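Local atomic coordinates of aftrax (Archaeoglobus fulgidus, PDB entry 3ZC0), a protein that recognises and cleaves duplex RNA as part of an archaeal C3PO assembly of the Translin/TRAX family, with a magnesium ion held in its metal site. Residues R28-H33 with E58-V63; L84-A89 with A116-E121; E14-A19 with Y69-F74. The protein carries 1 engineered substitution. One frame throughout, in Å; residues are numbered along the deposited sequence.

Contact 1: R28-H33 with E58-V63. With nucleotides of chain N.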
loop_
_atom_site.group_PDB
_atom_site.type_symbol
_atom_site.label_atom_id
_atom_site.label_comp_id
_atom_site.label_asym_id
_atom_site.label_seq_id
_atom_site.Cartn_x
_atom_site.Cartn_y
_atom_site.Cartn_z
ATOM N N ARG E 28 -9.013 1.392 25.523
ATOM C CA ARG E 28 -8.023 2.460 25.307
ATOM C C ARG E 28 -7.367 2.837 26.624
ATOM O O ARG E 28 -6.135 2.969 26.692
ATOM C CB ARG E 28 -8.570 3.671 24.514
ATOM C CG ARG E 28 -8.764 4.970 25.288
ATOM C CD ARG E 28 -7.965 6.207 24.736
ATOM N NE ARG E 28 -7.486 6.102 23.360
ATOM C CZ ARG E 28 -6.779 7.049 22.738
ATOM N NH1 ARG E 28 -6.464 8.182 23.345
ATOM N NH2 ARG E 28 -6.382 6.865 21.494
ATOM N N GLU E 29 -8.168 2.930 27.684
ATOM C CA GLU E 29 -7.569 3.122 29.006
ATOM C C GLU E 29 -6.591 2.014 29.456
ATOM O O GLU E 29 -5.444 2.306 29.806
ATOM C CB GLU E 29 -8.635 3.403 30.060
ATOM C CG GLU E 29 -8.865 4.897 30.236
ATOM C CD GLU E 29 -10.233 5.209 30.775
ATOM O OE1 GLU E 29 -10.838 4.312 31.407
ATOM O OE2 GLU E 29 -10.703 6.347 30.553
ATOM N N MET E 30 -7.033 0.760 29.426
ATOM C CA MET E 30 -6.214 -0.349 29.906
ATOM C C MET E 30 -4.875 -0.352 29.194
ATOM O O MET E 30 -3.807 -0.456 29.824
ATOM C CB MET E 30 -6.939 -1.680 29.684
ATOM C CG MET E 30 -6.218 -2.923 30.234
ATOM S SD MET E 30 -7.151 -4.453 29.945
ATOM C CE MET E 30 -6.348 -5.143 28.522
ATOM N N ARG E 31 -4.949 -0.208 27.875
ATOM C CA ARG E 31 -3.765 -0.147 27.025
ATOM C C ARG E 31 -2.823 1.018 27.446
ATOM O O ARG E 31 -1.626 0.803 27.727
ATOM C CB ARG E 31 -4.198 -0.079 25.544
ATOM C CG ARG E 31 -3.085 -0.295 24.518
ATOM C CD ARG E 31 -2.660 1.042 23.929
ATOM N NE ARG E 31 -3.825 1.755 23.399
ATOM C CZ ARG E 31 -3.934 3.079 23.312
ATOM N NH1 ARG E 31 -2.936 3.858 23.724
ATOM N NH2 ARG E 31 -5.047 3.621 22.809
ATOM N N ILE E 32 -3.365 2.235 27.535
ATOM C CA ILE E 32 -2.577 3.375 28.019
ATOM C C ILE E 32 -1.839 3.116 29.349
ATOM O O ILE E 32 -0.634 3.384 29.472
ATOM C CB ILE E 32 -3.435 4.630 28.173
ATOM C CG1 ILE E 32 -3.793 5.193 26.798
ATOM C CG2 ILE E 32 -2.686 5.667 28.999
ATOM C CD1 ILE E 32 -4.940 6.188 26.836
ATOM N N HIS E 33 -2.551 2.589 30.340
ATOM C CA HIS E 33 -1.892 2.243 31.595
ATOM C C HIS E 33 -0.784 1.186 31.439
ATOM O O HIS E 33 0.270 1.314 32.073
ATOM C CB HIS E 33 -2.893 1.836 32.675
ATOM C CG HIS E 33 -3.738 2.974 33.175
ATOM N ND1 HIS E 33 -3.204 4.180 33.577
ATOM C CD2 HIS E 33 -5.080 3.086 33.343
ATOM C CE1 HIS E 33 -4.177 4.986 33.969
ATOM N NE2 HIS E 33 -5.326 4.345 33.835
ATOM N N GLU E 58 -6.775 -3.931 36.894
ATOM C CA GLU E 58 -8.099 -3.665 37.423
ATOM C C GLU E 58 -9.089 -3.364 36.306
ATOM O O GLU E 58 -10.256 -3.758 36.387
ATOM C CB GLU E 58 -8.049 -2.531 38.448
ATOM C CG GLU E 58 -7.388 -2.949 39.753
ATOM C CD GLU E 58 -7.333 -1.839 40.781
ATOM O OE1 GLU E 58 -7.487 -0.647 40.406
ATOM O OE2 GLU E 58 -7.125 -2.171 41.969
ATOM N N LEU E 59 -8.641 -2.663 35.269
ATOM C CA LEU E 59 -9.493 -2.455 34.092
ATOM C C LEU E 59 -9.809 -3.760 33.364
ATOM O O LEU E 59 -10.886 -3.903 32.789
ATOM C CB LEU E 59 -8.841 -1.506 33.103
ATOM C CG LEU E 59 -9.190 -0.025 33.149
ATOM C CD1 LEU E 59 -10.275 0.210 34.155
ATOM C CD2 LEU E 59 -7.935 0.830 33.425
ATOM N N LEU E 60 -8.870 -4.704 33.375
ATOM C CA LEU E 60 -9.079 -5.990 32.701
ATOM C C LEU E 60 -10.331 -6.741 33.157
ATOM O O LEU E 60 -10.851 -7.573 32.419
ATOM C CB LEU E 60 -7.861 -6.892 32.873
ATOM C CG LEU E 60 -7.552 -7.975 31.829
ATOM C CD1 LEU E 60 -7.681 -9.357 32.428
ATOM C CD2 LEU E 60 -8.376 -7.860 30.540
ATOM N N GLU E 61 -10.811 -6.459 34.366
ATOM C CA GLU E 61 -12.024 -7.104 34.878
ATOM C C GLU E 61 -13.275 -6.452 34.269
ATOM O O GLU E 61 -14.192 -7.155 33.787
ATOM C CB GLU E 61 -12.051 -7.063 36.412
ATOM C CG GLU E 61 -12.692 -8.282 37.069
ATOM C CD GLU E 61 -11.900 -9.562 36.841
ATOM O OE1 GLU E 61 -10.686 -9.463 36.544
ATOM O OE2 GLU E 61 -12.492 -10.663 36.960
ATOM N N LYS E 62 -13.296 -5.113 34.271
ATOM C CA LYS E 62 -14.320 -4.347 33.558
ATOM C C LYS E 62 -14.395 -4.856 32.125
ATOM O O LYS E 62 -15.486 -5.037 31.568
ATOM C CB LYS E 62 -13.998 -2.848 33.538
ATOM C CG LYS E 62 -13.847 -2.178 34.912
ATOM C CD LYS E 62 -14.894 -1.074 35.114
ATOM C CE LYS E 62 -14.921 -0.067 33.953
ATOM N NZ LYS E 62 -14.229 1.225 34.271
ATOM N N VAL E 63 -13.223 -5.097 31.542
ATOM C CA VAL E 63 -13.129 -5.611 30.186
ATOM C C VAL E 63 -13.768 -6.984 30.077
ATOM O O VAL E 63 -14.648 -7.195 29.245
ATOM C CB VAL E 63 -11.674 -5.692 29.702
ATOM C CG1 VAL E 63 -11.593 -6.469 28.406
ATOM C CG2 VAL E 63 -11.118 -4.312 29.504
ATOM P P C N 8 -4.017 11.006 15.776
ATOM O OP1 C N 8 -3.693 11.983 16.853
ATOM O OP2 C N 8 -2.990 10.676 14.765
ATOM O "O5'" C N 8 -4.470 9.659 16.487
ATOM C "C5'" C N 8 -5.600 9.628 17.348
ATOM C "C4'" C N 8 -5.853 8.227 17.825
ATOM O "O4'" C N 8 -6.276 7.392 16.724
ATOM C "C3'" C N 8 -4.637 7.515 18.383
ATOM O "O3'" C N 8 -4.396 7.897 19.724
ATOM C "C2'" C N 8 -4.991 6.041 18.206
ATOM O "O2'" C N 8 -5.820 5.580 19.263
ATOM C "C1'" C N 8 -5.832 6.070 16.927
ATOM N N1 C N 8 -5.091 5.619 15.728
ATOM C C2 C N 8 -4.877 4.247 15.572
ATOM O O2 C N 8 -5.289 3.469 16.446
ATOM N N3 C N 8 -4.219 3.802 14.478
ATOM C C4 C N 8 -3.794 4.666 13.559
ATOM N N4 C N 8 -3.157 4.162 12.506
ATOM C C5 C N 8 -4.001 6.072 13.679
ATOM C C6 C N 8 -4.655 6.499 14.770
ATOM P P G N 9 -2.923 7.831 20.358
ATOM O OP1 G N 9 -2.997 8.532 21.673
ATOM O OP2 G N 9 -1.942 8.305 19.352
ATOM O "O5'" G N 9 -2.711 6.269 20.615
ATOM C "C5'" G N 9 -1.513 5.632 20.215
ATOM C "C4'" G N 9 -1.627 4.130 20.212
ATOM O "O4'" G N 9 -2.494 3.701 19.128
ATOM C "C3'" G N 9 -0.308 3.420 19.957
ATOM O "O3'" G N 9 0.421 3.237 21.151
ATOM C "C2'" G N 9 -0.726 2.126 19.273
ATOM O "O2'" G N 9 -1.151 1.167 20.224
ATOM C "C1'" G N 9 -1.934 2.590 18.462
ATOM N N9 G N 9 -1.553 3.028 17.103
ATOM C C8 G N 9 -1.414 4.332 16.688
ATOM N N7 G N 9 -1.078 4.452 15.433
ATOM C C5 G N 9 -0.990 3.145 14.987
ATOM C C6 G N 9 -0.661 2.644 13.701
ATOM O O6 G N 9 -0.373 3.281 12.678
ATOM N N1 G N 9 -0.685 1.251 13.672
ATOM C C2 G N 9 -0.986 0.447 14.744
ATOM N N2 G N 9 -0.957 -0.871 14.518
ATOM N N3 G N 9 -1.297 0.901 15.949
ATOM C C4 G N 9 -1.279 2.252 16.002
#
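Met30 and Leu59 meet between two nearly antiparallel helices, helix 6-42 and helix 46-64 of the all-helical Translin fold, in a region predicted to be coiled coil. The segment axes come within 9.4 Å, and their N-to-C directions differ by 158°. Met30 carries the densest part of the packing: it is buried and meets Leu59, Leu60 and Val63. The side chains of Met30 and Leu59 lie alongside each other, running opposite ways, Met30 CB lying 3.9 Å from Leu59 CB. Met30 CG is anti to the backbone N (chi1 -176°), and the chain continues to SD, which rests 3.7 Å from Leu60 CD2. The same sulphur also lies 4.0 Å from Val63 CG2, giving it two apolar neighbours on successive turns of the partner helix. Ala80 and Leu84 of helix 73-94 also touch Met30. Leu59 has a second neighbour: its CD2 meets the edge of the His33 imidazole, 3.6 Å from CD2 of that ring and near the ring plane.

The other side of the pair is looser and more polar. Glu29 brings mainly its aliphatic CB toward Leu59, while Glu29 OE1 and Lys62 NZ remain 5.4 Å apart, too far for a salt bridge despite their opposite charges. On the flank of segment 28-33 turned from helix 46-64, Arg28 and Arg31 face RNA. The Arg31 guanidinium has C4' of G9 of chain N over one face and the carbonyl oxygen of Arg28 over the opposite one. Arg28 NH1 forms a salt bridge to Glu21 of a second subunit, whereas its NH2 reaches the ribose of C8 of chain N, donating to O3' at 2.9 Å with an N-H...O angle of 144° and weakly to O2' at 2.6 Å.

Contact 2: L84-A89 with A116-E121. Engineered in segment 116-121: Ala117 (natural residue Asp). With MG (magnesium ion), chain U.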
loop_
_atom_site.group_PDB
_atom_site.type_symbol
_atom_site.label_atom_id
_atom_site.label_comp_id
_atom_site.label_asym_id
_atom_site.label_seq_id
_atom_site.Cartn_x
_atom_site.Cartn_y
_atom_site.Cartn_z
ATOM N N LEU E 84 -1.071 -5.779 27.716
ATOM C CA LEU E 84 -1.121 -6.167 29.114
ATOM C C LEU E 84 -0.176 -7.333 29.359
ATOM O O LEU E 84 0.615 -7.314 30.315
ATOM C CB LEU E 84 -2.537 -6.553 29.496
ATOM C CG LEU E 84 -2.790 -6.791 30.974
ATOM C CD1 LEU E 84 -1.995 -5.806 31.832
ATOM C CD2 LEU E 84 -4.274 -6.621 31.197
ATOM N N VAL E 85 -0.243 -8.344 28.495
ATOM C CA VAL E 85 0.719 -9.435 28.581
ATOM C C VAL E 85 2.152 -8.899 28.492
ATOM O O VAL E 85 2.988 -9.267 29.316
ATOM C CB VAL E 85 0.491 -10.540 27.531
ATOM C CG1 VAL E 85 1.554 -11.608 27.664
ATOM C CG2 VAL E 85 -0.883 -11.162 27.690
ATOM N N GLU E 86 2.428 -8.016 27.528
ATOM C CA GLU E 86 3.778 -7.468 27.370
ATOM C C GLU E 86 4.279 -6.865 28.687
ATOM O O GLU E 86 5.354 -7.237 29.189
ATOM C CB GLU E 86 3.823 -6.418 26.242
ATOM C CG GLU E 86 5.216 -5.773 25.960
ATOM C CD GLU E 86 5.142 -4.593 24.991
ATOM O OE1 GLU E 86 4.027 -4.243 24.562
ATOM O OE2 GLU E 86 6.190 -4.003 24.651
ATOM N N ALA E 87 3.482 -5.955 29.246
ATOM C CA ALA E 87 3.819 -5.281 30.510
ATOM C C ALA E 87 4.065 -6.250 31.666
ATOM O O ALA E 87 5.013 -6.068 32.450
ATOM C CB ALA E 87 2.718 -4.289 30.891
ATOM N N ILE E 88 3.211 -7.273 31.764
ATOM C CA ILE E 88 3.374 -8.267 32.819
ATOM C C ILE E 88 4.640 -9.099 32.636
ATOM O O ILE E 88 5.465 -9.188 33.540
ATOM C CB ILE E 88 2.191 -9.221 32.922
ATOM C CG1 ILE E 88 0.954 -8.495 33.458
ATOM C CG2 ILE E 88 2.567 -10.373 33.840
ATOM C CD1 ILE E 88 -0.346 -9.151 33.058
ATOM N N ALA E 89 4.788 -9.710 31.467
ATOM C CA ALA E 89 5.995 -10.473 31.155
ATOM C C ALA E 89 7.260 -9.666 31.449
ATOM O O ALA E 89 8.180 -10.161 32.102
ATOM C CB ALA E 89 5.977 -10.929 29.713
ATOM N N ALA E 116 6.466 -12.072 22.935
ATOM C CA ALA E 116 7.344 -11.686 21.821
ATOM C C ALA E 116 7.656 -10.184 21.870
ATOM O O ALA E 116 8.814 -9.774 21.773
ATOM C CB ALA E 116 6.748 -12.078 20.470
ATOM N N ALA E 117 6.612 -9.382 22.062
ATOM C CA ALA E 117 6.732 -7.946 22.243
ATOM C C ALA E 117 7.683 -7.594 23.368
ATOM O O ALA E 117 8.484 -6.654 23.246
ATOM C CB ALA E 117 5.371 -7.350 22.536
ATOM N N ALA E 118 7.569 -8.319 24.482
ATOM C CA ALA E 118 8.373 -8.007 25.669
ATOM C C ALA E 118 9.868 -8.159 25.402
ATOM O O ALA E 118 10.680 -7.436 26.012
ATOM C CB ALA E 118 7.945 -8.844 26.875
ATOM N N VAL E 119 10.223 -9.076 24.489
ATOM C CA VAL E 119 11.632 -9.175 24.054
ATOM C C VAL E 119 12.364 -7.835 23.789
ATOM O O VAL E 119 13.505 -7.639 24.232
ATOM C CB VAL E 119 11.803 -10.075 22.833
ATOM C CG1 VAL E 119 13.299 -10.238 22.504
ATOM C CG2 VAL E 119 11.181 -11.424 23.114
ATOM N N GLY E 120 11.705 -6.916 23.085
ATOM C CA GLY E 120 12.284 -5.614 22.779
ATOM C C GLY E 120 12.468 -4.725 23.987
ATOM O O GLY E 120 13.462 -3.976 24.063
ATOM N N GLU E 121 11.520 -4.800 24.930
ATOM C CA GLU E 121 11.631 -3.995 26.143
ATOM C C GLU E 121 12.815 -4.538 26.930
ATOM O O GLU E 121 13.600 -3.785 27.529
ATOM C CB GLU E 121 10.352 -4.051 26.981
ATOM C CG GLU E 121 9.087 -3.670 26.239
ATOM C CD GLU E 121 9.087 -2.232 25.737
ATOM O OE1 GLU E 121 9.970 -1.448 26.156
ATOM O OE2 GLU E 121 8.205 -1.889 24.910
HETATM MG MG MG U . 6.670 -2.194 23.556
HETATM O O HOH W 1 8.124 -3.466 22.849
#
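Glu86 and Glu121 converge on one magnesium ion from two neighbouring helices, making this buried contact a metal site between helix 73-94 and helix 108-132, near the centre of the helical Translin fold. The segment axes approach to 8.3 Å, with 49° between their directions.

Metal coordination joins the two sides. Glu86 OE2 binds magnesium at 2.2 Å and Glu121 OE2 at 2.1 Å. Their side chains cross at about a right angle, and the carboxylate planes are 36° apart. Both oxygens lie 2.9 Å from each other (Glu86 OE2 to Glu121 OE2), a closeness explained by the shared cation rather than by a hydrogen bond. Glu86 reaches the ion on an extended chain, with CG anti to the backbone N (chi1 -179°); Glu121 bends at chi2 to meet it. A phosphate of the bound RNA is also a ligand, consistent with a site for RNA cleavage. In the second shell, Arg124 forms a salt bridge to Glu121 OE1, and His42 a hydrogen bond to the same atom, which steadies the carboxylate.

Van der Waals contacts lie beside the metal. CB of Ala117, an engineered residue that is Asp in the natural sequence, lies 3.7 Å from Glu86 CD. A turn away from the ion, Ala89 CB and Ala118 CB form an apolar pair at 4.0 Å, small side chains that suit this close helix approach.

A water on magnesium (2.1 Å) also ties the ion to helix 108-132, donating a hydrogen bond to the backbone oxygen Ala117 O at 3.2 Å.

Contact 3: E14-A19 with Y69-F74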
loop_
_atom_site.group_PDB
_atom_site.type_symbol
_atom_site.label_atom_id
_atom_site.label_comp_id
_atom_site.label_asym_id
_atom_site.label_seq_id
_atom_site.Cartn_x
_atom_site.Cartn_y
_atom_site.Cartn_z
ATOM N N GLU E 14 -28.802 -2.517 19.221
ATOM C CA GLU E 14 -28.667 -1.369 20.121
ATOM C C GLU E 14 -27.751 -1.692 21.292
ATOM O O GLU E 14 -26.831 -0.922 21.648
ATOM C CB GLU E 14 -30.038 -0.914 20.604
ATOM C CG GLU E 14 -30.769 -0.098 19.557
ATOM C CD GLU E 14 -32.192 0.213 19.934
ATOM O OE1 GLU E 14 -32.662 -0.318 20.965
ATOM O OE2 GLU E 14 -32.835 0.984 19.189
ATOM N N GLU E 15 -28.003 -2.856 21.867
ATOM C CA GLU E 15 -27.148 -3.385 22.911
ATOM C C GLU E 15 -25.663 -3.417 22.477
ATOM O O GLU E 15 -24.772 -2.980 23.215
ATOM C CB GLU E 15 -27.645 -4.779 23.271
ATOM C CG GLU E 15 -27.449 -5.193 24.701
ATOM C CD GLU E 15 -28.358 -6.342 25.056
ATOM O OE1 GLU E 15 -29.126 -6.781 24.159
ATOM O OE2 GLU E 15 -28.306 -6.797 26.221
ATOM N N LEU E 16 -25.402 -3.915 21.270
ATOM C CA LEU E 16 -24.033 -4.048 20.799
ATOM C C LEU E 16 -23.433 -2.678 20.568
ATOM O O LEU E 16 -22.260 -2.480 20.848
ATOM C CB LEU E 16 -23.945 -4.894 19.533
ATOM C CG LEU E 16 -24.297 -6.363 19.745
ATOM C CD1 LEU E 16 -24.077 -7.174 18.477
ATOM C CD2 LEU E 16 -23.488 -6.920 20.883
ATOM N N GLU E 17 -24.232 -1.731 20.077
ATOM C CA GLU E 17 -23.734 -0.379 19.853
ATOM C C GLU E 17 -23.175 0.154 21.150
ATOM O O GLU E 17 -21.969 0.447 21.248
ATOM C CB GLU E 17 -24.838 0.541 19.348
ATOM C CG GLU E 17 -24.344 1.833 18.710
ATOM C CD GLU E 17 -25.485 2.689 18.169
ATOM O OE1 GLU E 17 -26.664 2.403 18.493
ATOM O OE2 GLU E 17 -25.205 3.645 17.412
ATOM N N ALA E 18 -24.048 0.213 22.157
ATOM C CA ALA E 18 -23.675 0.715 23.488
ATOM C C ALA E 18 -22.463 0.020 24.151
ATOM O O ALA E 18 -21.474 0.686 24.570
ATOM C CB ALA E 18 -24.865 0.646 24.392
ATOM N N ALA E 19 -22.558 -1.305 24.261
ATOM C CA ALA E 19 -21.454 -2.129 24.740
ATOM C C ALA E 19 -20.159 -1.787 24.013
ATOM O O ALA E 19 -19.166 -1.451 24.655
ATOM C CB ALA E 19 -21.772 -3.606 24.566
ATOM N N TYR E 69 -20.607 -10.589 24.808
ATOM C CA TYR E 69 -20.842 -10.120 23.456
ATOM C C TYR E 69 -19.801 -10.654 22.484
ATOM O O TYR E 69 -19.025 -9.888 21.924
ATOM C CB TYR E 69 -20.799 -8.604 23.450
ATOM C CG TYR E 69 -21.796 -7.952 24.381
ATOM C CD1 TYR E 69 -23.163 -8.110 24.192
ATOM C CD2 TYR E 69 -21.365 -7.147 25.431
ATOM C CE1 TYR E 69 -24.076 -7.487 25.032
ATOM C CE2 TYR E 69 -22.265 -6.526 26.273
ATOM C CZ TYR E 69 -23.621 -6.698 26.073
ATOM O OH TYR E 69 -24.526 -6.078 26.912
ATOM N N PRO E 70 -19.797 -11.971 22.252
ATOM C CA PRO E 70 -18.707 -12.576 21.488
ATOM C C PRO E 70 -18.729 -12.146 20.019
ATOM O O PRO E 70 -17.743 -12.375 19.316
ATOM C CB PRO E 70 -18.986 -14.077 21.615
ATOM C CG PRO E 70 -20.039 -14.209 22.649
ATOM C CD PRO E 70 -20.835 -12.960 22.564
ATOM N N GLU E 71 -19.825 -11.538 19.564
ATOM C CA GLU E 71 -19.849 -10.930 18.241
ATOM C C GLU E 71 -18.783 -9.837 18.115
ATOM O O GLU E 71 -18.298 -9.594 17.014
ATOM C CB GLU E 71 -21.213 -10.305 17.927
ATOM C CG GLU E 71 -22.380 -11.254 17.889
ATOM C CD GLU E 71 -23.263 -11.108 19.106
ATOM O OE1 GLU E 71 -22.718 -11.121 20.237
ATOM O OE2 GLU E 71 -24.497 -10.969 18.932
ATOM N N ILE E 72 -18.441 -9.166 19.219
ATOM C CA ILE E 72 -17.440 -8.102 19.178
ATOM C C ILE E 72 -16.254 -8.238 20.129
ATOM O O ILE E 72 -15.241 -7.560 19.944
ATOM C CB ILE E 72 -18.040 -6.705 19.430
ATOM C CG1 ILE E 72 -18.425 -6.537 20.886
ATOM C CG2 ILE E 72 -19.205 -6.438 18.516
ATOM C CD1 ILE E 72 -18.820 -5.124 21.224
ATOM N N TYR E 73 -16.370 -9.085 21.143
ATOM C CA TYR E 73 -15.343 -9.155 22.193
ATOM C C TYR E 73 -13.929 -9.529 21.695
ATOM O O TYR E 73 -12.951 -8.802 21.937
ATOM C CB TYR E 73 -15.789 -10.095 23.322
ATOM C CG TYR E 73 -14.819 -10.202 24.490
ATOM C CD1 TYR E 73 -14.805 -9.245 25.507
ATOM C CD2 TYR E 73 -13.936 -11.272 24.580
ATOM C CE1 TYR E 73 -13.932 -9.354 26.577
ATOM C CE2 TYR E 73 -13.064 -11.394 25.638
ATOM C CZ TYR E 73 -13.055 -10.436 26.641
ATOM O OH TYR E 73 -12.161 -10.570 27.697
ATOM N N PHE E 74 -13.824 -10.649 20.993
ATOM C CA PHE E 74 -12.523 -11.109 20.525
ATOM C C PHE E 74 -11.917 -10.245 19.411
ATOM O O PHE E 74 -10.700 -10.026 19.374
ATOM C CB PHE E 74 -12.612 -12.581 20.154
ATOM C CG PHE E 74 -13.117 -13.410 21.274
ATOM C CD1 PHE E 74 -12.244 -13.929 22.205
ATOM C CD2 PHE E 74 -14.471 -13.610 21.450
ATOM C CE1 PHE E 74 -12.708 -14.673 23.271
ATOM C CE2 PHE E 74 -14.936 -14.352 22.514
ATOM C CZ PHE E 74 -14.051 -14.885 23.425
#
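Tyr69 lays its ring against Ala19, Leu16 and Glu15 of helix 6-42, and this aromatic and aliphatic packing carries most of the contact. Tyr69 CB is directed toward the helix, and chi1 of -58° sets CG beside the backbone N, anti to the carbonyl carbon. Ala19 CB lies above one face of the ring, at the rim by Tyr69 CE2, 3.4 Å from that atom. Leu16 and the tyrosine are arrayed side by side with their chains pointing contrary ways, and Leu16 CD2 comes to 3.5 Å from Tyr69 CD1. Ile72 CD1 is a more distant neighbour, 4.4 Å from Leu16 O.

Polar groups contribute van der Waals contacts. Glu15 crosses Tyr69 at about a right angle, its carboxylate plane turned 69° from the ring, and it approaches the phenol through its aliphatic CG, 3.8 Å from Tyr69 OH. The other branch of Leu16, CD1, lies 3.8 Å from Glu71 OE2; that carboxylate has its strong partner elsewhere, a salt bridge from OE1 to Arg12 one turn earlier on helix 6-42.

Backbone hydrogen bonds shape the second segment. Tyr69 O accepts from both Ile72 N and Tyr73 N, so the tyrosine's own backbone is tied to the turn that follows it. Ile72 takes the N-cap position. Pro70 and Phe74 pack on Phe74 and Pro70 of a third subunit, placing the turn at a subunit interface. Far from the metal site, residues Tyr69 to Ile72 form a type I beta turn, closed by the bond from Ile72 N to Tyr69 O, that leads into helix 73-94 alongside the long first helix of the Translin bundle.

Contact 2 is the core of the three, a buried site near the chain's centre, where carboxylates and a metal do the joining. Contacts 1 and 3 are only partly buried and hold mainly by apolar packing. Both use helix 6-42 at different heights, about 17 Å apart centre to centre, and Val63 O of contact 1 touches Tyr73 CE1 of contact 3. Contacts 2 and 3 share helix 73-94, one at its start and one along its length, without touching. Contact 1 reaches contact 2 through Leu84 CD2, 3.6 Å from Leu60 CG. RNA meets contact 1 through ribose and contact 2 through a phosphate on magnesium.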